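Local structure of cytochrome P450 CYP260B1 (Sorangium cellulosum, 5HIW) at residues 311-316 / 326-331; 41-46 / 303-308; 50-55 / 299-304; 240-245 / 269-274. The protein is a bacterial cytochrome P450, a largely helical protein folded around a haem group, protoporphyrin IX containing iron. All coordinates share one frame; numbering follows the deposited sequence.

Contact 1: 311-316 / 326-331; sequences EIYPRP and VGMLNF. With HEM (protoporphyrin IX containing Fe), chain B.
Tyr313 has its CG anti to its own carbonyl carbon (chi1 -51°), a setting that carries the phenol across to the backbone of Val326 and Gly327. Met328 answers from the other segment: its chain bends at chi2 (92°) and chi3, and SD folds back to lie 4.0 Å from Tyr313 OH. The contact turns on one hydrogen bond, Tyr313 OH to Val326 O, 2.7 Å long. The acceptor lies at the ring edge, in the plane of the phenol. At the acceptor the hydroxyl comes in at an angle to the C=O bond, 33° out of the carbonyl plane. Met328 SD sits obliquely to the same ring, 5.5 Å from the centroid, a Met-aromatic contact. Within its own segment, Ile312 CG2 covers part of one face of the phenol. Further along, Phe331 approaches the porphyrin, its CE1 3.6 Å from haem C3B, which lies at the ring edge near its plane. Arg323, between the segments, donates to Pro314 O and Arg315 O and so fastens the outer loop. The Tyr313 bond joins two parts of the loop that in P450s holds the meander and leads into the haem-binding signature, which the sequence from Phe331 to Cys338 fits.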
# COMPACT_ATOMS: atom_id res chain seq x y z
N GLU A 311 -10.05 2.56 -23.05
CA GLU A 311 -9.05 2.53 -24.12
C GLU A 311 -7.83 1.75 -23.72
O GLU A 311 -7.09 1.26 -24.54
CB GLU A 311 -8.60 3.95 -24.51
CG GLU A 311 -9.76 4.88 -24.87
CD GLU A 311 -9.34 6.00 -25.82
OE1 GLU A 311 -8.71 6.99 -25.36
OE2 GLU A 311 -9.66 5.88 -27.03
N ILE A 312 -7.60 1.64 -22.42
CA ILE A 312 -6.43 0.97 -21.94
C ILE A 312 -6.78 -0.44 -21.56
O ILE A 312 -6.04 -1.36 -21.93
CB ILE A 312 -5.74 1.72 -20.79
CG1 ILE A 312 -5.28 3.08 -21.28
CG2 ILE A 312 -4.51 0.91 -20.37
CD1 ILE A 312 -4.78 4.03 -20.24
N TYR A 313 -7.86 -0.60 -20.79
CA TYR A 313 -8.33 -1.88 -20.34
C TYR A 313 -9.78 -2.05 -20.77
O TYR A 313 -10.70 -1.56 -20.12
CB TYR A 313 -8.26 -2.00 -18.79
CG TYR A 313 -6.92 -1.64 -18.19
CD1 TYR A 313 -5.90 -2.54 -18.21
CD2 TYR A 313 -6.70 -0.40 -17.60
CE1 TYR A 313 -4.65 -2.22 -17.70
CE2 TYR A 313 -5.48 -0.06 -17.05
CZ TYR A 313 -4.45 -1.01 -17.10
OH TYR A 313 -3.22 -0.78 -16.57
N PRO A 314 -10.02 -2.80 -21.85
CA PRO A 314 -11.45 -2.97 -22.25
C PRO A 314 -12.36 -3.66 -21.21
O PRO A 314 -11.90 -4.50 -20.41
CB PRO A 314 -11.35 -3.92 -23.46
CG PRO A 314 -9.98 -3.69 -23.97
CD PRO A 314 -9.11 -3.51 -22.74
N ARG A 315 -13.64 -3.26 -21.22
CA ARG A 315 -14.61 -3.66 -20.23
C ARG A 315 -13.94 -3.51 -18.82
O ARG A 315 -13.87 -4.42 -18.05
CB ARG A 315 -15.08 -5.06 -20.58
CG ARG A 315 -15.46 -5.18 -22.07
CD ARG A 315 -16.25 -6.44 -22.41
NE ARG A 315 -17.49 -6.52 -21.63
CZ ARG A 315 -18.63 -5.93 -22.01
NH1 ARG A 315 -19.70 -6.01 -21.24
NH2 ARG A 315 -18.67 -5.23 -23.14
N PRO A 316 -13.51 -2.31 -18.49
CA PRO A 316 -12.66 -2.17 -17.27
C PRO A 316 -13.44 -2.50 -15.98
O PRO A 316 -12.89 -2.90 -14.92
CB PRO A 316 -12.25 -0.73 -17.34
CG PRO A 316 -13.33 -0.03 -18.20
CD PRO A 316 -13.63 -1.04 -19.21
N VAL A 326 -1.24 -5.12 -17.34
CA VAL A 326 0.01 -4.45 -16.93
C VAL A 326 -0.21 -2.92 -16.90
O VAL A 326 -1.19 -2.41 -17.36
CB VAL A 326 1.17 -4.83 -17.91
CG1 VAL A 326 1.38 -6.32 -17.93
CG2 VAL A 326 0.86 -4.33 -19.29
N GLY A 327 0.72 -2.18 -16.32
CA GLY A 327 0.72 -0.74 -16.39
C GLY A 327 -0.19 -0.09 -15.35
O GLY A 327 -0.47 1.12 -15.42
N MET A 328 -0.58 -0.87 -14.36
CA MET A 328 -1.34 -0.32 -13.21
C MET A 328 -0.50 0.71 -12.43
O MET A 328 0.73 0.69 -12.48
CB MET A 328 -1.80 -1.50 -12.34
CG MET A 328 -3.01 -2.26 -12.86
SD MET A 328 -2.47 -3.64 -13.91
CE MET A 328 -1.86 -4.81 -12.73
N LEU A 329 -1.15 1.61 -11.70
CA LEU A 329 -0.51 2.70 -11.03
C LEU A 329 -0.47 2.50 -9.51
O LEU A 329 -0.12 3.45 -8.79
CB LEU A 329 -1.28 3.98 -11.32
CG LEU A 329 -1.13 4.47 -12.80
CD1 LEU A 329 -2.00 5.66 -13.02
CD2 LEU A 329 0.27 4.78 -13.21
N ASN A 330 -0.97 1.36 -9.05
CA ASN A 330 -1.10 1.10 -7.57
C ASN A 330 0.20 1.22 -6.85
O ASN A 330 0.17 1.52 -5.69
CB ASN A 330 -1.80 -0.22 -7.26
CG ASN A 330 -1.10 -1.44 -7.86
OD1 ASN A 330 -0.84 -1.48 -9.04
ND2 ASN A 330 -0.77 -2.42 -7.04
N PHE A 331 1.34 0.89 -7.49
CA PHE A 331 2.65 1.01 -6.89
C PHE A 331 3.38 2.24 -7.44
O PHE A 331 4.58 2.38 -7.29
CB PHE A 331 3.44 -0.29 -7.18
CG PHE A 331 2.96 -1.52 -6.45
CD1 PHE A 331 2.83 -1.53 -5.07
CD2 PHE A 331 2.70 -2.70 -7.14
CE1 PHE A 331 2.39 -2.69 -4.41
CE2 PHE A 331 2.23 -3.82 -6.50
CZ PHE A 331 2.13 -3.86 -5.13
CHA HEM B . 6.59 3.85 -2.55
CHB HEM B . 2.16 1.85 -2.79
CHC HEM B . 3.67 -1.80 -0.07
CHD HEM B . 7.64 0.69 0.90
C1A HEM B . 5.29 3.61 -2.91
C2A HEM B . 4.51 4.41 -3.79
C3A HEM B . 3.27 3.82 -3.89
C4A HEM B . 3.26 2.72 -2.97
CMA HEM B . 2.09 4.35 -4.73
CAA HEM B . 5.01 5.60 -4.61
CBA HEM B . 5.04 6.85 -3.72
CGA HEM B . 5.26 8.10 -4.51
O1A HEM B . 5.68 8.03 -5.71
O2A HEM B . 4.84 9.19 -4.05
C1B HEM B . 2.16 0.74 -2.05
C2B HEM B . 1.05 -0.18 -2.03
C3B HEM B . 1.50 -1.23 -1.26
C4B HEM B . 2.86 -0.93 -0.79
CMB HEM B . -0.35 -0.06 -2.65
CAB HEM B . 0.64 -2.35 -0.96
CBB HEM B . 0.75 -3.26 -0.05
C1C HEM B . 4.91 -1.45 0.44
C2C HEM B . 5.67 -2.32 1.28
C3C HEM B . 6.79 -1.60 1.56
C4C HEM B . 6.69 -0.31 0.95
CMC HEM B . 5.15 -3.69 1.66
CAC HEM B . 7.96 -2.00 2.37
CBC HEM B . 8.30 -3.28 2.47
C1D HEM B . 7.63 1.75 0.00
C2D HEM B . 8.79 2.69 -0.03
C3D HEM B . 8.50 3.57 -0.98
C4D HEM B . 7.21 3.16 -1.53
CMD HEM B . 10.00 2.71 0.88
CAD HEM B . 9.38 4.73 -1.49
CBD HEM B . 10.18 4.21 -2.68
CGD HEM B . 11.13 5.27 -3.26
O1D HEM B . 10.95 6.52 -3.08
O2D HEM B . 12.13 4.92 -3.97
NA HEM B . 4.49 2.56 -2.44
NB HEM B . 3.22 0.18 -1.42
NC HEM B . 5.53 -0.30 0.19
ND HEM B . 6.69 2.09 -0.91
FE HEM B . 5.02 1.14 -1.19
O HOH W 1 4.12 2.38 0.53

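Contact 2: 41-46 / 303-308; sequences VVLRGA and LIARHY
Gly45, Ala305 and Arg306 bury the most surface here, and Gly45 lies flush against the aliphatic chain of Arg306. Gly45 CA is 3.9 Å from Arg306 CB and again 3.9 Å from Arg306 CD, so the first turn of a helix rests along the arginine's aliphatic stem, from CB to CD. That stem has CG anti to the backbone N (chi1 -169°) and runs extended to NE, with Gly45 CA near the plane of the guanidinium, at its edge. Without a side chain on Gly45, the two backbones come within 4.6 Å, measured from Gly45 CA to Arg306 CA. Ala305 takes the other half of the contact: its CB presses on the carbonyl of Leu43, 3.3 Å from Leu43 O. No direct hydrogen bond joins the segments. A water does the job, giving a proton to Leu43 O at 2.9 Å and accepting from Arg306 N at 3.0 Å, which satisfies both groups. Arg44, at the N-cap position, has its N bonded to Ser30 OG. The contact thus sets the turn after strand 298-302 against the join of strand 39-42 and helix 45-53, while Leu43 packs on helix 17-28 and strand 31-34.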
# COMPACT_ATOMS: atom_id res chain seq x y z
N VAL A 41 -6.02 18.02 -8.85
CA VAL A 41 -5.91 16.57 -9.08
C VAL A 41 -5.66 16.40 -10.55
O VAL A 41 -6.27 17.08 -11.38
CB VAL A 41 -7.18 15.86 -8.62
CG1 VAL A 41 -7.18 14.43 -9.00
CG2 VAL A 41 -7.36 15.96 -7.14
N VAL A 42 -4.77 15.47 -10.89
CA VAL A 42 -4.61 14.94 -12.23
C VAL A 42 -5.22 13.58 -12.33
O VAL A 42 -4.87 12.61 -11.57
CB VAL A 42 -3.14 14.83 -12.60
CG1 VAL A 42 -2.95 14.49 -14.05
CG2 VAL A 42 -2.46 16.16 -12.29
N LEU A 43 -6.13 13.48 -13.26
CA LEU A 43 -6.84 12.23 -13.48
C LEU A 43 -6.33 11.34 -14.61
O LEU A 43 -6.17 10.14 -14.37
CB LEU A 43 -8.33 12.45 -13.68
CG LEU A 43 -9.15 13.01 -12.51
CD1 LEU A 43 -10.60 13.29 -12.93
CD2 LEU A 43 -9.13 12.03 -11.32
N ARG A 44 -6.11 11.85 -15.81
CA ARG A 44 -5.84 10.95 -16.96
C ARG A 44 -4.51 10.25 -16.78
O ARG A 44 -3.49 10.86 -16.37
CB ARG A 44 -5.80 11.64 -18.31
CG ARG A 44 -7.22 12.12 -18.68
CD ARG A 44 -7.22 12.94 -19.95
NE ARG A 44 -8.55 13.54 -20.09
CZ ARG A 44 -8.92 14.35 -21.08
NH1 ARG A 44 -8.08 14.66 -22.09
NH2 ARG A 44 -10.14 14.85 -21.04
N GLY A 45 -4.55 8.97 -17.08
CA GLY A 45 -3.39 8.11 -16.96
C GLY A 45 -2.14 8.65 -17.64
O GLY A 45 -1.09 8.62 -17.07
N ALA A 46 -2.26 9.15 -18.87
CA ALA A 46 -1.12 9.70 -19.58
C ALA A 46 -0.55 10.92 -18.93
O ALA A 46 0.66 11.11 -18.96
CB ALA A 46 -1.48 10.00 -21.06
N LEU A 303 -4.24 7.46 -8.87
CA LEU A 303 -3.67 6.17 -9.25
C LEU A 303 -4.77 5.19 -9.62
O LEU A 303 -4.49 4.04 -9.86
CB LEU A 303 -2.78 5.66 -8.14
CG LEU A 303 -1.62 6.55 -7.74
CD1 LEU A 303 -0.79 6.00 -6.56
CD2 LEU A 303 -0.64 6.88 -8.83
N ILE A 304 -6.05 5.64 -9.65
CA ILE A 304 -7.17 4.79 -10.01
C ILE A 304 -7.78 5.05 -11.41
O ILE A 304 -8.25 4.13 -12.04
CB ILE A 304 -8.28 4.86 -8.90
CG1 ILE A 304 -7.81 4.11 -7.61
CG2 ILE A 304 -9.64 4.29 -9.31
CD1 ILE A 304 -8.54 4.36 -6.30
N ALA A 305 -7.87 6.32 -11.82
CA ALA A 305 -8.64 6.61 -13.03
C ALA A 305 -8.15 5.80 -14.25
O ALA A 305 -8.95 5.26 -14.97
CB ALA A 305 -8.56 8.05 -13.31
N ARG A 306 -6.86 5.70 -14.42
CA ARG A 306 -6.24 4.84 -15.52
C ARG A 306 -6.82 3.47 -15.53
O ARG A 306 -7.07 2.91 -16.59
CB ARG A 306 -4.73 4.77 -15.41
CG ARG A 306 -4.01 4.16 -16.60
CD ARG A 306 -2.50 4.31 -16.54
NE ARG A 306 -2.00 4.24 -17.91
CZ ARG A 306 -1.73 3.10 -18.58
NH1 ARG A 306 -1.89 1.90 -18.04
NH2 ARG A 306 -1.35 3.17 -19.85
N HIS A 307 -7.04 2.85 -14.34
CA HIS A 307 -7.49 1.50 -14.30
C HIS A 307 -8.87 1.30 -14.94
O HIS A 307 -9.25 0.18 -15.28
CB HIS A 307 -7.51 1.00 -12.86
CG HIS A 307 -6.15 1.01 -12.22
ND1 HIS A 307 -5.96 0.89 -10.86
CD2 HIS A 307 -4.90 1.17 -12.76
CE1 HIS A 307 -4.67 0.93 -10.61
NE2 HIS A 307 -4.01 1.08 -11.73
N TYR A 308 -9.67 2.36 -14.93
CA TYR A 308 -11.04 2.37 -15.49
C TYR A 308 -11.15 3.07 -16.91
O TYR A 308 -12.23 3.32 -17.37
CB TYR A 308 -11.99 2.96 -14.44
CG TYR A 308 -12.40 1.91 -13.46
CD1 TYR A 308 -11.51 1.45 -12.49
CD2 TYR A 308 -13.60 1.30 -13.55
CE1 TYR A 308 -11.86 0.45 -11.60
CE2 TYR A 308 -13.94 0.26 -12.72
CZ TYR A 308 -13.04 -0.15 -11.72
OH TYR A 308 -13.44 -1.16 -10.87
O HOH W 2 -4.93 7.74 -13.41

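Contact 3: 50-55 / 299-304; sequences AVLRDS and LYLSLI
No flat group takes part across this contact; what meets is branched aliphatic, Val51 and Leu52 of a helix against Leu299 and Leu301 of a strand. Leu301 is the centre of it and buries the most surface. Its CG stands anti to the carbonyl carbon (chi1 -50°), which sends both methyls out to the helix. Val51 comes at this fork with CG1, 3.8 Å from Leu301 CD1 and 4.0 Å from Leu301 CD2, touching both branches at once. The two side chains cross obliquely. CG1 is the branch that points anti to the backbone N of Val51 (chi1 171°); the other branch, CG2, turns along the strand and reaches Leu299 CD2 at 4.4 Å. Leu52 works differently. It starts off to one side of the strand, but its end swings in, and CD2 reaches Leu301 CD1 at 3.6 Å, the two leucines lying alongside each other with their ends pointing opposite ways. The interface is buried and wholly apolar, with no hydrogen bond across it. Polar groups lie at the end of the strand instead: Ser302 OG accepts from Ile304 N at 3.2 Å, an ST turn that bends the chain away just after the strand. Helix 45-53 lies over the sheet, its Leu52 also touching Ile278 and Arg280 of strand 277-282, while strand 298-302 runs between that antiparallel neighbour and strand 39-42, parallel to it, whose Val42 packs on Leu299 and Leu301.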
# COMPACT_ATOMS: atom_id res chain seq x y z
N ALA A 50 3.17 11.06 -17.15
CA ALA A 50 4.06 12.20 -17.48
C ALA A 50 4.58 12.94 -16.24
O ALA A 50 5.78 13.30 -16.15
CB ALA A 50 3.31 13.16 -18.43
N VAL A 51 3.69 13.25 -15.28
CA VAL A 51 4.11 13.90 -14.05
C VAL A 51 5.11 13.01 -13.34
O VAL A 51 6.13 13.52 -12.85
CB VAL A 51 2.96 14.19 -13.06
CG1 VAL A 51 3.50 14.66 -11.72
CG2 VAL A 51 2.05 15.27 -13.66
N LEU A 52 4.76 11.73 -13.18
CA LEU A 52 5.70 10.81 -12.46
C LEU A 52 7.09 10.70 -13.16
O LEU A 52 8.11 10.55 -12.47
CB LEU A 52 5.07 9.42 -12.34
CG LEU A 52 3.86 9.32 -11.37
CD1 LEU A 52 3.25 7.93 -11.55
CD2 LEU A 52 4.26 9.68 -9.93
N ARG A 53 7.12 10.76 -14.49
CA ARG A 53 8.37 10.76 -15.24
C ARG A 53 9.25 12.01 -14.97
O ARG A 53 10.44 11.90 -14.90
CB ARG A 53 8.08 10.65 -16.76
CG ARG A 53 9.31 10.56 -17.63
CD ARG A 53 8.99 10.21 -19.08
NE ARG A 53 10.03 9.33 -19.65
CZ ARG A 53 10.13 8.01 -19.45
NH1 ARG A 53 9.26 7.34 -18.69
NH2 ARG A 53 11.12 7.34 -20.02
N ASP A 54 8.67 13.19 -14.83
CA ASP A 54 9.45 14.40 -14.65
C ASP A 54 9.62 14.71 -13.17
O ASP A 54 8.88 15.55 -12.58
CB ASP A 54 8.74 15.56 -15.38
CG ASP A 54 9.56 16.84 -15.41
OD1 ASP A 54 10.57 16.97 -14.71
OD2 ASP A 54 9.13 17.76 -16.11
N SER A 55 10.57 14.07 -12.53
CA SER A 55 10.75 14.29 -11.12
C SER A 55 11.38 15.64 -10.73
O SER A 55 11.34 16.01 -9.55
CB SER A 55 11.59 13.15 -10.51
OG SER A 55 12.85 13.03 -11.17
N LEU A 299 0.04 19.00 -5.81
CA LEU A 299 -0.69 18.28 -6.87
C LEU A 299 -0.96 16.83 -6.47
O LEU A 299 -0.04 16.15 -6.01
CB LEU A 299 0.12 18.34 -8.13
CG LEU A 299 -0.48 17.91 -9.42
CD1 LEU A 299 -1.67 18.83 -9.79
CD2 LEU A 299 0.55 17.90 -10.53
N TYR A 300 -2.22 16.39 -6.58
CA TYR A 300 -2.60 15.05 -6.29
C TYR A 300 -2.80 14.27 -7.59
O TYR A 300 -3.59 14.67 -8.49
CB TYR A 300 -3.86 15.06 -5.41
CG TYR A 300 -4.41 13.73 -4.90
CD1 TYR A 300 -5.24 12.94 -5.66
CD2 TYR A 300 -4.08 13.28 -3.68
CE1 TYR A 300 -5.73 11.73 -5.17
CE2 TYR A 300 -4.56 12.10 -3.17
CZ TYR A 300 -5.41 11.36 -3.88
OH TYR A 300 -5.87 10.19 -3.38
N LEU A 301 -2.20 13.09 -7.64
CA LEU A 301 -2.28 12.21 -8.84
C LEU A 301 -3.16 11.02 -8.56
O LEU A 301 -2.92 10.28 -7.59
CB LEU A 301 -0.88 11.71 -9.22
CG LEU A 301 0.23 12.75 -9.35
CD1 LEU A 301 1.57 12.12 -9.72
CD2 LEU A 301 -0.17 13.70 -10.46
N SER A 302 -4.24 10.84 -9.33
CA SER A 302 -5.07 9.70 -9.20
C SER A 302 -4.35 8.44 -9.72
O SER A 302 -3.88 8.40 -10.85
CB SER A 302 -6.36 9.80 -10.00
OG SER A 302 -7.13 8.60 -9.87
N LEU A 303 -4.24 7.46 -8.87
CA LEU A 303 -3.67 6.17 -9.25
C LEU A 303 -4.77 5.19 -9.62
O LEU A 303 -4.49 4.04 -9.86
CB LEU A 303 -2.78 5.66 -8.14
CG LEU A 303 -1.62 6.55 -7.74
CD1 LEU A 303 -0.79 6.00 -6.56
CD2 LEU A 303 -0.64 6.88 -8.83
N ILE A 304 -6.05 5.64 -9.65
CA ILE A 304 -7.17 4.79 -10.01
C ILE A 304 -7.78 5.05 -11.41
O ILE A 304 -8.25 4.13 -12.04
CB ILE A 304 -8.28 4.86 -8.90
CG1 ILE A 304 -7.81 4.11 -7.61
CG2 ILE A 304 -9.64 4.29 -9.31
CD1 ILE A 304 -8.54 4.36 -6.30

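Contact 4: 240-245 / 269-274; sequences LLVALL and TRWCSS
Trp271, whose indole meets Val242 and Ala243, carries the shortest polar bond here on its backbone: Trp271 O is hydrogen-bonded to Tyr308 OH. Its indole NE1 is satisfied too, donating to Glu317 O, so the polar edge of the ring is tied to the loop beyond while the six-membered ring is turned to the helix. With CG anti to the backbone N (chi1 -174°) the indole reaches out from the last turn of helix 261-271. The ring then leans obliquely on Ala243. Trp271 CZ3 is 3.9 Å from Ala243 CA, and Trp271 CE3 is 4.0 Å from Ala243 CB, so the small residue lets the indole come close to the helix backbone. Val242 adds a looser touch at the ring edge, its CG1 4.5 Å from Trp271 CZ3. All three residues are buried, and no hydrogen bond runs directly between the segments. His247 works on both sides, its ring meeting Trp271 edge-to-face and its ND1 bonded to Ala243 O. Neighbouring Arg270 forms a salt bridge with Glu267, as expected for the ExxR motif of the P450 K helix. The contact joins the C-terminal ends of helices 232-245 and 261-271; helix 341-358 takes Leu240 and Leu244 of the first, and helix 248-256 packs on Leu244 and Leu245.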
# COMPACT_ATOMS: atom_id res chain seq x y z
N LEU A 240 -8.13 -7.39 -2.28
CA LEU A 240 -7.97 -8.66 -2.89
C LEU A 240 -9.08 -9.58 -2.44
O LEU A 240 -9.78 -10.25 -3.23
CB LEU A 240 -6.58 -9.23 -2.57
CG LEU A 240 -6.32 -10.64 -3.01
CD1 LEU A 240 -6.65 -10.88 -4.45
CD2 LEU A 240 -4.89 -11.12 -2.63
N LEU A 241 -9.34 -9.59 -1.14
CA LEU A 241 -10.38 -10.42 -0.67
C LEU A 241 -11.74 -9.94 -1.24
O LEU A 241 -12.55 -10.77 -1.52
CB LEU A 241 -10.42 -10.39 0.84
CG LEU A 241 -9.27 -11.20 1.46
CD1 LEU A 241 -9.37 -10.94 2.93
CD2 LEU A 241 -9.29 -12.66 1.18
N VAL A 242 -11.95 -8.65 -1.33
CA VAL A 242 -13.19 -8.11 -1.92
C VAL A 242 -13.36 -8.69 -3.31
O VAL A 242 -14.42 -9.27 -3.66
CB VAL A 242 -13.23 -6.59 -1.93
CG1 VAL A 242 -14.36 -6.01 -2.84
CG2 VAL A 242 -13.41 -6.01 -0.52
N ALA A 243 -12.32 -8.55 -4.10
CA ALA A 243 -12.33 -9.00 -5.52
C ALA A 243 -12.59 -10.44 -5.60
O ALA A 243 -13.35 -10.88 -6.50
CB ALA A 243 -11.03 -8.68 -6.18
N LEU A 244 -11.95 -11.25 -4.74
CA LEU A 244 -12.22 -12.67 -4.79
C LEU A 244 -13.64 -13.04 -4.31
O LEU A 244 -14.37 -13.77 -5.00
CB LEU A 244 -11.19 -13.53 -4.01
CG LEU A 244 -9.78 -13.34 -4.63
CD1 LEU A 244 -8.75 -14.12 -3.87
CD2 LEU A 244 -9.68 -13.69 -6.12
N LEU A 245 -14.04 -12.59 -3.13
CA LEU A 245 -15.34 -12.93 -2.59
C LEU A 245 -16.47 -12.39 -3.46
O LEU A 245 -17.54 -13.02 -3.54
CB LEU A 245 -15.52 -12.42 -1.21
CG LEU A 245 -14.55 -12.90 -0.11
CD1 LEU A 245 -14.81 -12.14 1.18
CD2 LEU A 245 -14.68 -14.37 0.10
N THR A 269 -5.69 -5.66 -8.26
CA THR A 269 -5.12 -4.35 -8.09
C THR A 269 -5.57 -3.37 -9.18
O THR A 269 -5.48 -2.17 -8.97
CB THR A 269 -3.58 -4.28 -7.92
OG1 THR A 269 -2.92 -4.64 -9.14
CG2 THR A 269 -3.16 -5.17 -6.78
N ARG A 270 -5.97 -3.87 -10.34
CA ARG A 270 -6.53 -2.96 -11.40
C ARG A 270 -8.01 -2.62 -11.11
O ARG A 270 -8.43 -1.44 -11.09
CB ARG A 270 -6.40 -3.61 -12.78
CG ARG A 270 -6.94 -2.72 -13.90
CD ARG A 270 -7.23 -3.49 -15.14
NE ARG A 270 -8.36 -4.31 -14.89
CZ ARG A 270 -9.61 -3.90 -14.83
NH1 ARG A 270 -9.93 -2.65 -15.01
NH2 ARG A 270 -10.53 -4.82 -14.64
N TRP A 271 -8.77 -3.67 -10.88
CA TRP A 271 -10.22 -3.54 -10.69
C TRP A 271 -10.58 -2.84 -9.39
O TRP A 271 -11.57 -2.11 -9.27
CB TRP A 271 -10.80 -4.94 -10.66
CG TRP A 271 -12.21 -5.01 -10.62
CD1 TRP A 271 -13.10 -4.73 -11.66
CD2 TRP A 271 -12.99 -5.32 -9.50
NE1 TRP A 271 -14.36 -4.84 -11.22
CE2 TRP A 271 -14.34 -5.18 -9.89
CE3 TRP A 271 -12.70 -5.63 -8.19
CZ2 TRP A 271 -15.41 -5.41 -9.01
CZ3 TRP A 271 -13.77 -5.86 -7.30
CH2 TRP A 271 -15.10 -5.74 -7.71
N CYS A 272 -9.75 -3.02 -8.35
CA CYS A 272 -10.05 -2.38 -7.05
C CYS A 272 -8.75 -2.08 -6.31
O CYS A 272 -8.50 -2.64 -5.23
CB CYS A 272 -10.93 -3.31 -6.23
SG CYS A 272 -11.73 -2.45 -4.79
N SER A 273 -7.95 -1.21 -6.89
CA SER A 273 -6.74 -0.68 -6.20
C SER A 273 -7.03 -0.03 -4.86
O SER A 273 -8.02 0.71 -4.76
CB SER A 273 -6.07 0.38 -6.99
OG SER A 273 -4.83 0.73 -6.33
N SER A 274 -6.18 -0.30 -3.87
CA SER A 274 -6.27 0.38 -2.59
C SER A 274 -5.56 1.72 -2.51
O SER A 274 -5.69 2.41 -1.51
CB SER A 274 -5.72 -0.46 -1.45
OG SER A 274 -4.49 -1.01 -1.79

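How the contacts relate
Contacts 2 and 3 have centres about 9 Å apart, share Leu303 and Ile304, and both use helix 45-53; Val42 N bonds to Tyr300 O at 2.8 Å, continuing the sheet between them. The centre of contact 1 is also about 9 Å from that of contact 2, and the two are joined by a probable hydrogen bond of 2.9 Å between Leu329 N and His307 NE2. Arg270 ties contact 4 to contacts 2 and 1: its NH1 is 2.9 Å from His307 O and 3.0 Å from Pro316 O. The haem is met by contact 1 through Asn330 and Phe331 and by Leu303 of contacts 2 and 3, with the side chain of Leu52 about 5 Å from the haem.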